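Local coordinates for protein Xcc_ctr_pt (Xanthomonas campestris pv. campestris, PDB 6NJW) that probably acts as a metal-dependent nuclease of the OLD family, the C-terminal region described here holding its Toprim domain and a magnesium site, at residues 146-151 and 164-169; 153-158 and 186-191. One frame throughout, in Å; residues are numbered along the deposited sequence.

How the interactions relate
Interaction 1 pairs two neighbouring antiparallel helices, 134-154 and 160-171, while interaction 2 joins the end of the first of them to the end of helix 178-188. Their centres lie 12 Å apart, and along the chain the four segments alternate, so the contacts interlock. They also touch: Ile151 CG2 of interaction 1 meets Leu158 CD1 of interaction 2 at 3.8 Å, and Ile151 CA lies 4.0 Å from Ile188 CD1. Both interactions belong to the all-helical part of this region, away from the magnesium site of Asp82 and Tyr209. A platinum ion from phasing sits about 4 Å from the side chain of Leu155 and about 9 Å from that of Ile151.

Interaction 1. Residues 146-151 and 164-169; sequences DMQEVI and NALQQW
The side-chain amides of Gln148 and Gln167 join across the outer side of a helix pair: Gln148 NE2 donates to Gln167 OE1 over 3.0 Å, with an N-H...O angle of 162°. The bond is nearly straight at the donor, and the acceptor lies close to the amide plane of Gln148. At the other end the geometry is less regular, since NE2 stands above the carbonyl plane of Gln167 and the two amides are turned 51° apart. The two side chains reach this meeting differently. Gln148 is stretched out, with CG anti to the backbone N (chi1 178°) and the chain extended beyond it, and spans much of the gap by itself; Gln167 leaves its helix to one side and bends at its second torsion, which brings OE1 toward Gln148. Gln167 NE2 bonds to Asp171 OD1 one turn later, so both ends of this amide are engaged and its rotation is probably fixed.

Beneath the polar bridge lies an apolar layer. The stem of Gln148 runs over the end of Leu166, with CG 3.8 Å from Leu166 CD2, and the same methyl meets Ile151 CG2 at 4.0 Å, so one methyl bridges two residues about a turn apart on the facing helix. The segment axes come no closer than 10.4 Å, and the nearest CA atoms, those of Gln148 and Leu166, are 6.9 Å apart.

The segments run antiparallel, as in a helical hairpin: helix 134-154 leads through a short connection into helix 160-171. Farther inward, helix 178-188 covers the pair, Leu181 touching both Ile151 and Trp169, while Phe193 of helix 190-197 packs on Val150 and Ile151.

Interaction 2. Residues 153-158 and 186-191; sequences EELPRL and ERIGKG
Ile188 packs against Glu154 and Leu155 where the C-terminal ends of helices 134-154 and 178-188 meet in the all-helical part of this region, one closing at Glu154 and the other at Ile188 itself. Its CG1 lies 3.7 Å from Leu155 CG, and its CD1 comes within 3.6 Å of Glu154 CB. The other branch, CG2, lies along the next part of the glutamate chain, 3.7 Å from Glu154 CG. Isoleucine and glutamate cross at about a right angle, both branches of Ile188 lying against one side of the CB-CG stem of Glu154, which bends at its second torsion (chi2 -66°). Beside this packing, Arg187 CD approaches Leu155 CD2 more loosely, at 4.4 Å.

The backbone sets these groups in place. Leu155 departs from helical angles and starts a type I turn that runs to Leu158. On the other side, Gly189 breaks from helix 178-188 with a positive phi of 111° and occupies the N-cap position of helix 190-197, so one residue separates the two helices. Phe193 of that second helix backs Ile188, Arg192 touches Glu154, and Leu184 of helix 178-188 meets both Leu155 and Leu158. Just past this break, Lys190 NZ forms a salt bridge with Glu135 OE2 of helix 134-154.

Interaction 1. Residues 146-151 and 164-169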
# COMPACT_ATOMS: atom_id res chain seq x y z
N ASP A 146 16.13 -10.14 -4.73
CA ASP A 146 16.48 -8.73 -4.59
C ASP A 146 16.38 -8.27 -3.13
O ASP A 146 17.17 -7.44 -2.68
CB ASP A 146 15.59 -7.87 -5.48
CG ASP A 146 15.72 -8.22 -6.96
OD1 ASP A 146 16.76 -7.91 -7.56
OD2 ASP A 146 14.79 -8.85 -7.50
N MET A 147 15.40 -8.79 -2.39
CA MET A 147 15.30 -8.43 -0.98
C MET A 147 16.48 -8.99 -0.19
O MET A 147 16.97 -8.34 0.74
CB MET A 147 13.97 -8.91 -0.42
CG MET A 147 12.79 -8.13 -1.02
SD MET A 147 11.18 -8.81 -0.65
CE MET A 147 11.02 -8.33 1.09
N GLN A 148 16.97 -10.18 -0.57
CA GLN A 148 18.18 -10.69 0.05
C GLN A 148 19.36 -9.75 -0.16
O GLN A 148 20.11 -9.46 0.77
CB GLN A 148 18.51 -12.08 -0.50
CG GLN A 148 19.80 -12.67 0.07
CD GLN A 148 20.08 -14.06 -0.47
OE1 GLN A 148 19.86 -14.33 -1.66
NE2 GLN A 148 20.57 -14.94 0.39
N GLU A 149 19.52 -9.23 -1.38
CA GLU A 149 20.69 -8.39 -1.64
C GLU A 149 20.61 -7.09 -0.86
O GLU A 149 21.63 -6.61 -0.36
CB GLU A 149 20.84 -8.12 -3.14
CG GLU A 149 22.26 -7.69 -3.55
CD GLU A 149 23.36 -8.56 -2.92
OE1 GLU A 149 23.85 -8.22 -1.82
OE2 GLU A 149 23.73 -9.59 -3.55
N VAL A 150 19.41 -6.51 -0.73
CA VAL A 150 19.26 -5.31 0.08
C VAL A 150 19.64 -5.60 1.53
O VAL A 150 20.44 -4.88 2.14
CB VAL A 150 17.83 -4.75 -0.02
CG1 VAL A 150 17.67 -3.56 0.93
CG2 VAL A 150 17.52 -4.33 -1.46
N ILE A 151 19.07 -6.67 2.10
CA ILE A 151 19.32 -6.98 3.51
C ILE A 151 20.82 -7.13 3.76
O ILE A 151 21.38 -6.53 4.68
CB ILE A 151 18.55 -8.24 3.92
CG1 ILE A 151 17.05 -7.94 3.91
CG2 ILE A 151 19.00 -8.73 5.32
CD1 ILE A 151 16.17 -9.18 4.01
N ASN A 164 22.12 -18.07 6.67
CA ASN A 164 21.63 -19.37 6.20
C ASN A 164 20.11 -19.40 6.14
O ASN A 164 19.53 -19.94 5.20
CB ASN A 164 22.14 -20.49 7.10
CG ASN A 164 23.62 -20.74 6.92
OD1 ASN A 164 24.18 -20.45 5.87
ND2 ASN A 164 24.26 -21.28 7.96
N ALA A 165 19.44 -18.84 7.15
CA ALA A 165 17.99 -18.79 7.11
C ALA A 165 17.52 -17.96 5.92
O ALA A 165 16.55 -18.33 5.24
CB ALA A 165 17.43 -18.22 8.41
N LEU A 166 18.22 -16.87 5.64
CA LEU A 166 17.86 -16.00 4.52
C LEU A 166 18.00 -16.73 3.19
O LEU A 166 17.10 -16.70 2.35
CB LEU A 166 18.73 -14.74 4.54
CG LEU A 166 18.41 -13.63 3.53
CD1 LEU A 166 16.92 -13.32 3.53
CD2 LEU A 166 19.21 -12.38 3.82
N GLN A 167 19.16 -17.37 2.99
CA GLN A 167 19.36 -18.18 1.78
C GLN A 167 18.29 -19.25 1.67
O GLN A 167 17.81 -19.56 0.57
CB GLN A 167 20.76 -18.79 1.79
CG GLN A 167 21.16 -19.46 0.48
CD GLN A 167 21.00 -18.54 -0.71
OE1 GLN A 167 21.67 -17.51 -0.81
NE2 GLN A 167 20.09 -18.90 -1.62
N GLN A 168 17.87 -19.80 2.81
CA GLN A 168 16.86 -20.85 2.82
C GLN A 168 15.49 -20.31 2.41
O GLN A 168 14.74 -20.99 1.69
CB GLN A 168 16.83 -21.48 4.20
CG GLN A 168 15.61 -22.28 4.58
CD GLN A 168 15.79 -22.91 5.95
OE1 GLN A 168 16.87 -22.83 6.54
NE2 GLN A 168 14.72 -23.51 6.48
N TRP A 169 15.13 -19.10 2.85
CA TRP A 169 13.87 -18.51 2.41
C TRP A 169 13.88 -18.22 0.92
O TRP A 169 12.86 -18.38 0.24
CB TRP A 169 13.57 -17.21 3.15
CG TRP A 169 13.62 -17.27 4.63
CD1 TRP A 169 13.35 -18.35 5.43
CD2 TRP A 169 13.95 -16.20 5.50
NE1 TRP A 169 13.49 -18.00 6.75
CE2 TRP A 169 13.87 -16.68 6.82
CE3 TRP A 169 14.32 -14.86 5.29
CZ2 TRP A 169 14.14 -15.88 7.92
CZ3 TRP A 169 14.58 -14.07 6.39
CH2 TRP A 169 14.50 -14.58 7.69

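Interaction 2. Residues 153-158 and 186-191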
# COMPACT_ATOMS: atom_id res chain seq x y z
N GLU A 153 23.30 -5.97 2.02
CA GLU A 153 24.02 -4.72 1.87
C GLU A 153 23.76 -3.76 3.02
O GLU A 153 24.66 -2.99 3.40
CB GLU A 153 23.65 -4.03 0.54
CG GLU A 153 24.66 -2.95 0.16
CD GLU A 153 24.27 -2.16 -1.07
OE1 GLU A 153 23.91 -2.78 -2.10
OE2 GLU A 153 24.32 -0.92 -0.99
N GLU A 154 22.56 -3.78 3.58
CA GLU A 154 22.25 -2.88 4.69
C GLU A 154 22.73 -3.43 6.02
O GLU A 154 23.01 -2.65 6.95
CB GLU A 154 20.74 -2.63 4.74
CG GLU A 154 20.22 -1.80 3.58
CD GLU A 154 20.76 -0.39 3.61
OE1 GLU A 154 20.88 0.18 4.72
OE2 GLU A 154 21.07 0.15 2.53
N LEU A 155 22.83 -4.76 6.14
CA LEU A 155 23.23 -5.44 7.37
C LEU A 155 24.41 -6.35 7.02
O LEU A 155 24.25 -7.57 6.93
CB LEU A 155 22.07 -6.25 7.95
CG LEU A 155 20.78 -5.47 8.24
CD1 LEU A 155 19.69 -6.40 8.81
CD2 LEU A 155 21.07 -4.31 9.16
N PRO A 156 25.60 -5.79 6.83
CA PRO A 156 26.69 -6.57 6.24
C PRO A 156 27.42 -7.48 7.22
O PRO A 156 28.28 -8.25 6.79
CB PRO A 156 27.62 -5.48 5.69
CG PRO A 156 27.43 -4.33 6.63
CD PRO A 156 25.98 -4.38 7.08
N ARG A 157 27.07 -7.46 8.51
CA ARG A 157 27.69 -8.34 9.49
C ARG A 157 26.65 -9.26 10.15
O ARG A 157 26.72 -9.56 11.34
CB ARG A 157 28.45 -7.52 10.53
CG ARG A 157 29.81 -7.01 10.03
CD ARG A 157 30.29 -5.75 10.75
NE ARG A 157 29.39 -4.62 10.53
CZ ARG A 157 29.55 -3.70 9.57
NH1 ARG A 157 30.59 -3.77 8.74
NH2 ARG A 157 28.68 -2.69 9.46
N LEU A 158 25.67 -9.72 9.38
CA LEU A 158 24.72 -10.70 9.88
C LEU A 158 25.44 -11.99 10.24
O LEU A 158 26.36 -12.43 9.53
CB LEU A 158 23.62 -10.99 8.85
CG LEU A 158 22.52 -9.93 8.71
CD1 LEU A 158 21.56 -10.28 7.59
CD2 LEU A 158 21.77 -9.73 10.04
N GLU A 186 12.74 -3.97 9.76
CA GLU A 186 12.57 -2.88 10.72
C GLU A 186 13.91 -2.37 11.25
O GLU A 186 14.06 -1.17 11.52
CB GLU A 186 11.65 -3.34 11.85
CG GLU A 186 11.57 -2.42 13.06
CD GLU A 186 10.82 -1.10 12.80
OE1 GLU A 186 11.14 -0.09 13.46
OE2 GLU A 186 9.91 -1.09 11.93
N ARG A 187 14.91 -3.25 11.37
CA ARG A 187 16.23 -2.79 11.81
C ARG A 187 16.86 -1.88 10.76
O ARG A 187 17.48 -0.86 11.10
CB ARG A 187 17.13 -4.00 12.11
CG ARG A 187 18.49 -3.62 12.69
CD ARG A 187 19.26 -4.85 13.15
NE ARG A 187 18.48 -5.62 14.11
CZ ARG A 187 18.51 -6.94 14.20
NH1 ARG A 187 17.73 -7.56 15.09
NH2 ARG A 187 19.30 -7.65 13.40
N ILE A 188 16.70 -2.22 9.48
CA ILE A 188 17.19 -1.35 8.42
C ILE A 188 16.40 -0.04 8.40
O ILE A 188 16.96 1.03 8.14
CB ILE A 188 17.09 -2.10 7.08
CG1 ILE A 188 18.01 -3.31 7.10
CG2 ILE A 188 17.38 -1.15 5.89
CD1 ILE A 188 17.77 -4.28 5.94
N GLY A 189 15.11 -0.10 8.71
CA GLY A 189 14.22 1.02 8.52
C GLY A 189 13.25 0.68 7.40
O GLY A 189 13.67 0.34 6.30
N LYS A 190 11.95 0.71 7.68
CA LYS A 190 10.99 0.31 6.66
C LYS A 190 11.07 1.21 5.44
O LYS A 190 11.04 0.73 4.30
CB LYS A 190 9.59 0.28 7.25
CG LYS A 190 9.38 -0.95 8.10
CD LYS A 190 8.09 -0.90 8.91
CE LYS A 190 6.99 -1.66 8.22
NZ LYS A 190 7.50 -2.92 7.58
N GLY A 191 11.19 2.52 5.65
CA GLY A 191 11.32 3.42 4.51
C GLY A 191 12.63 3.23 3.77
O GLY A 191 12.65 3.15 2.54